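Local coordinates for protein tRNA (cytosine(72)-C(5))-methyltransferase (Pyrococcus horikoshii, PDB 5ZVE) that methylates the C5 position of cytosine 72 in several tRNAs, using S-adenosyl-L-methionine as the methyl donor, at residues A267-L272 against G315-Y320. Numbering follows the deposited sequence.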
ATOM      1  N   ALA A 267      -3.750 -11.987  23.728  1.00 36.48           N
ATOM      2  CA  ALA A 267      -4.658 -11.077  23.039  1.00 33.97           C
ATOM      3  C   ALA A 267      -5.931 -11.755  22.564  1.00 31.59           C
ATOM      4  O   ALA A 267      -5.946 -12.945  22.265  1.00 30.32           O
ATOM      5  CB  ALA A 267      -3.953 -10.429  21.858  1.00 35.48           C
ATOM      6  N   ASP A 268      -7.000 -10.969  22.492  1.00 33.81           N
ATOM      7  CA  ASP A 268      -8.251 -11.403  21.891  1.00 30.49           C
ATOM      8  C   ASP A 268      -8.197 -11.230  20.375  1.00 31.11           C
ATOM      9  O   ASP A 268      -8.761 -12.022  19.618  1.00 29.06           O
ATOM     10  CB  ASP A 268      -9.421 -10.619  22.486  1.00 34.35           C
ATOM     11  CG  ASP A 268      -9.526 -10.794  23.988  1.00 38.28           C
ATOM     12  OD1 ASP A 268      -9.986 -11.869  24.425  1.00 47.97           O
ATOM     13  OD2 ASP A 268      -9.122  -9.874  24.731  1.00 36.61           O
ATOM     14  N   LYS A 269      -7.511 -10.182  19.940  1.00 27.49           N
ATOM     15  CA  LYS A 269      -7.430  -9.861  18.524  1.00 28.66           C
ATOM     16  C   LYS A 269      -6.006  -9.520  18.144  1.00 25.65           C
ATOM     17  O   LYS A 269      -5.356  -8.681  18.772  1.00 25.43           O
ATOM     18  CB  LYS A 269      -8.362  -8.693  18.173  1.00 28.68           C
ATOM     19  CG  LYS A 269      -9.820  -8.934  18.526  1.00 30.18           C
ATOM     20  CD  LYS A 269     -10.470  -9.872  17.530  1.00 29.90           C
ATOM     21  CE  LYS A 269     -11.882 -10.241  17.955  1.00 32.57           C
ATOM     22  NZ  LYS A 269     -12.721  -9.046  18.211  1.00 33.29           N
ATOM     23  N   ILE A 270      -5.518 -10.179  17.106  1.00 23.79           N
ATOM     24  CA  ILE A 270      -4.211  -9.846  16.575  1.00 25.07           C
ATOM     25  C   ILE A 270      -4.289  -9.556  15.085  1.00 24.89           C
ATOM     26  O   ILE A 270      -4.836 -10.349  14.315  1.00 23.30           O
ATOM     27  CB  ILE A 270      -3.194 -10.975  16.820  1.00 24.51           C
ATOM     28  CG1 ILE A 270      -2.849 -11.071  18.308  1.00 26.47           C
ATOM     29  CG2 ILE A 270      -1.946 -10.730  16.016  1.00 24.99           C
ATOM     30  CD1 ILE A 270      -1.793 -12.115  18.623  1.00 23.72           C
ATOM     31  N   LEU A 271      -3.753  -8.408  14.688  1.00 27.33           N
ATOM     32  CA  LEU A 271      -3.555  -8.115  13.280  1.00 23.29           C
ATOM     33  C   LEU A 271      -2.113  -8.364  12.871  1.00 25.84           C
ATOM     34  O   LEU A 271      -1.178  -7.841  13.483  1.00 29.99           O
ATOM     35  CB  LEU A 271      -3.939  -6.670  12.963  1.00 27.13           C
ATOM     36  CG  LEU A 271      -3.547  -6.235  11.549  1.00 25.12           C
ATOM     37  CD1 LEU A 271      -4.291  -7.061  10.520  1.00 23.41           C
ATOM     38  CD2 LEU A 271      -3.810  -4.752  11.343  1.00 26.41           C
ATOM     39  N   LEU A 272      -1.938  -9.166  11.828  1.00 25.04           N
ATOM     40  CA  LEU A 272      -0.614  -9.406  11.283  1.00 25.58           C
ATOM     41  C   LEU A 272      -0.586  -8.971   9.823  1.00 24.57           C
ATOM     42  O   LEU A 272      -0.832  -9.762   8.910  1.00 25.25           O
ATOM     43  CB  LEU A 272      -0.219 -10.881  11.433  1.00 25.05           C
ATOM     44  CG  LEU A 272       1.141 -11.316  10.879  1.00 25.88           C
ATOM     45  CD1 LEU A 272       2.253 -10.387  11.344  1.00 30.98           C
ATOM     46  CD2 LEU A 272       1.444 -12.749  11.292  1.00 31.03           C
ATOM     47  N   GLY A 315     -10.198 -19.045  21.398  1.00 39.39           N
ATOM     48  CA  GLY A 315     -11.326 -18.234  20.981  1.00 39.18           C
ATOM     49  C   GLY A 315     -10.892 -16.902  20.383  1.00 32.53           C
ATOM     50  O   GLY A 315     -11.722 -16.114  19.929  1.00 33.92           O
ATOM     51  N   GLY A 316      -9.588 -16.652  20.375  1.00 35.92           N
ATOM     52  CA  GLY A 316      -9.059 -15.414  19.834  1.00 34.05           C
ATOM     53  C   GLY A 316      -9.022 -15.394  18.320  1.00 30.24           C
ATOM     54  O   GLY A 316      -9.113 -16.432  17.665  1.00 31.39           O
ATOM     55  N   VAL A 317      -8.865 -14.199  17.763  1.00 33.32           N
ATOM     56  CA  VAL A 317      -8.939 -14.013  16.322  1.00 28.75           C
ATOM     57  C   VAL A 317      -7.649 -13.421  15.764  1.00 24.35           C
ATOM     58  O   VAL A 317      -7.117 -12.439  16.291  1.00 24.35           O
ATOM     59  CB  VAL A 317     -10.114 -13.104  15.937  1.00 31.47           C
ATOM     60  CG1 VAL A 317     -10.098 -12.804  14.437  1.00 28.31           C
ATOM     61  CG2 VAL A 317     -11.428 -13.740  16.355  1.00 34.09           C
ATOM     62  N   LEU A 318      -7.146 -14.030  14.698  1.00 25.92           N
ATOM     63  CA  LEU A 318      -6.003 -13.488  13.977  1.00 23.53           C
ATOM     64  C   LEU A 318      -6.412 -13.072  12.575  1.00 22.88           C
ATOM     65  O   LEU A 318      -7.056 -13.834  11.851  1.00 22.06           O
ATOM     66  CB  LEU A 318      -4.864 -14.510  13.912  1.00 24.70           C
ATOM     67  CG  LEU A 318      -3.706 -14.192  12.957  1.00 25.10           C
ATOM     68  CD1 LEU A 318      -2.873 -13.029  13.463  1.00 20.87           C
ATOM     69  CD2 LEU A 318      -2.835 -15.421  12.738  1.00 24.96           C
ATOM     70  N   VAL A 319      -6.058 -11.850  12.201  1.00 23.35           N
ATOM     71  CA  VAL A 319      -6.198 -11.435  10.816  1.00 20.21           C
ATOM     72  C   VAL A 319      -4.812 -11.295  10.208  1.00 19.80           C
ATOM     73  O   VAL A 319      -3.981 -10.514  10.682  1.00 22.44           O
ATOM     74  CB  VAL A 319      -6.992 -10.117  10.671  1.00 22.17           C
ATOM     75  CG1 VAL A 319      -6.735  -9.494   9.311  1.00 21.20           C
ATOM     76  CG2 VAL A 319      -8.477 -10.375  10.863  1.00 17.19           C
ATOM     77  N   TYR A 320      -4.573 -12.079   9.165  1.00 19.45           N
ATOM     78  CA  TYR A 320      -3.317 -12.069   8.436  1.00 24.78           C
ATOM     79  C   TYR A 320      -3.518 -11.428   7.072  1.00 20.08           C
ATOM     80  O   TYR A 320      -4.426 -11.804   6.333  1.00 21.59           O
ATOM     81  CB  TYR A 320      -2.791 -13.499   8.301  1.00 19.56           C
ATOM     82  CG  TYR A 320      -1.514 -13.672   7.514  1.00 25.25           C
ATOM     83  CD1 TYR A 320      -0.270 -13.509   8.119  1.00 28.29           C
ATOM     84  CD2 TYR A 320      -1.547 -14.058   6.179  1.00 25.21           C
ATOM     85  CE1 TYR A 320       0.907 -13.697   7.405  1.00 23.68           C
ATOM     86  CE2 TYR A 320      -0.378 -14.245   5.458  1.00 24.37           C
ATOM     87  CZ  TYR A 320       0.848 -14.067   6.078  1.00 27.45           C
ATOM     88  OH  TYR A 320       2.015 -14.251   5.364  1.00 28.34           O
TER
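Leu-318 pushes its CD1 methyl into the hollow between Ile-270 and Leu-272, reaching to 3.6 Å from Ile-270 CG2 and 4.0 Å from Leu-272 CB. CG of Leu-318 stands anti to the backbone N (chi1 168°), and the CD1 branch leans forward and across to the neighbouring strand, 3.4 Å from Ile-270 O. Next along the same face, Leu-272 and Tyr-320 run side by side: Leu-272 CD2 meets the edge of the phenol ring, near its plane, 3.7 Å from Tyr-320 CD1. Helix 291-310 covers this face, with Ile-305 touching both Leu-272 and Tyr-320, while the phenol OH is hydrogen-bonded to the carbonyl of Glu-329. Beneath the side chains, four nearly straight backbone hydrogen bonds, such as Leu-272 N to Val-319 O at 2.7 Å, join 268-272 and 317-319 as parallel neighbours. Helix 291-310 lies between them in sequence, a beta-alpha-beta crossover within the Rossmann-like sheet of a class I methyltransferase. On the other face, Leu-271 CD1 packs 3.7 Å from Val-319 CG1; Thr-189 of helix 184-193 touches both residues, and Leu-271 also borders Lys-211 and Asp-273, two residues that bind S-adenosyl-L-methionine. Farther back, the bent chain of Lys-269 lays CD 3.6 Å from Val-317 CB and sends its ammonium on to a salt bridge with Asp-199. At Gly-316 a beta carbon would point at the neighbouring strand, close to the carbonyl oxygens of Ala-267 and Asp-268.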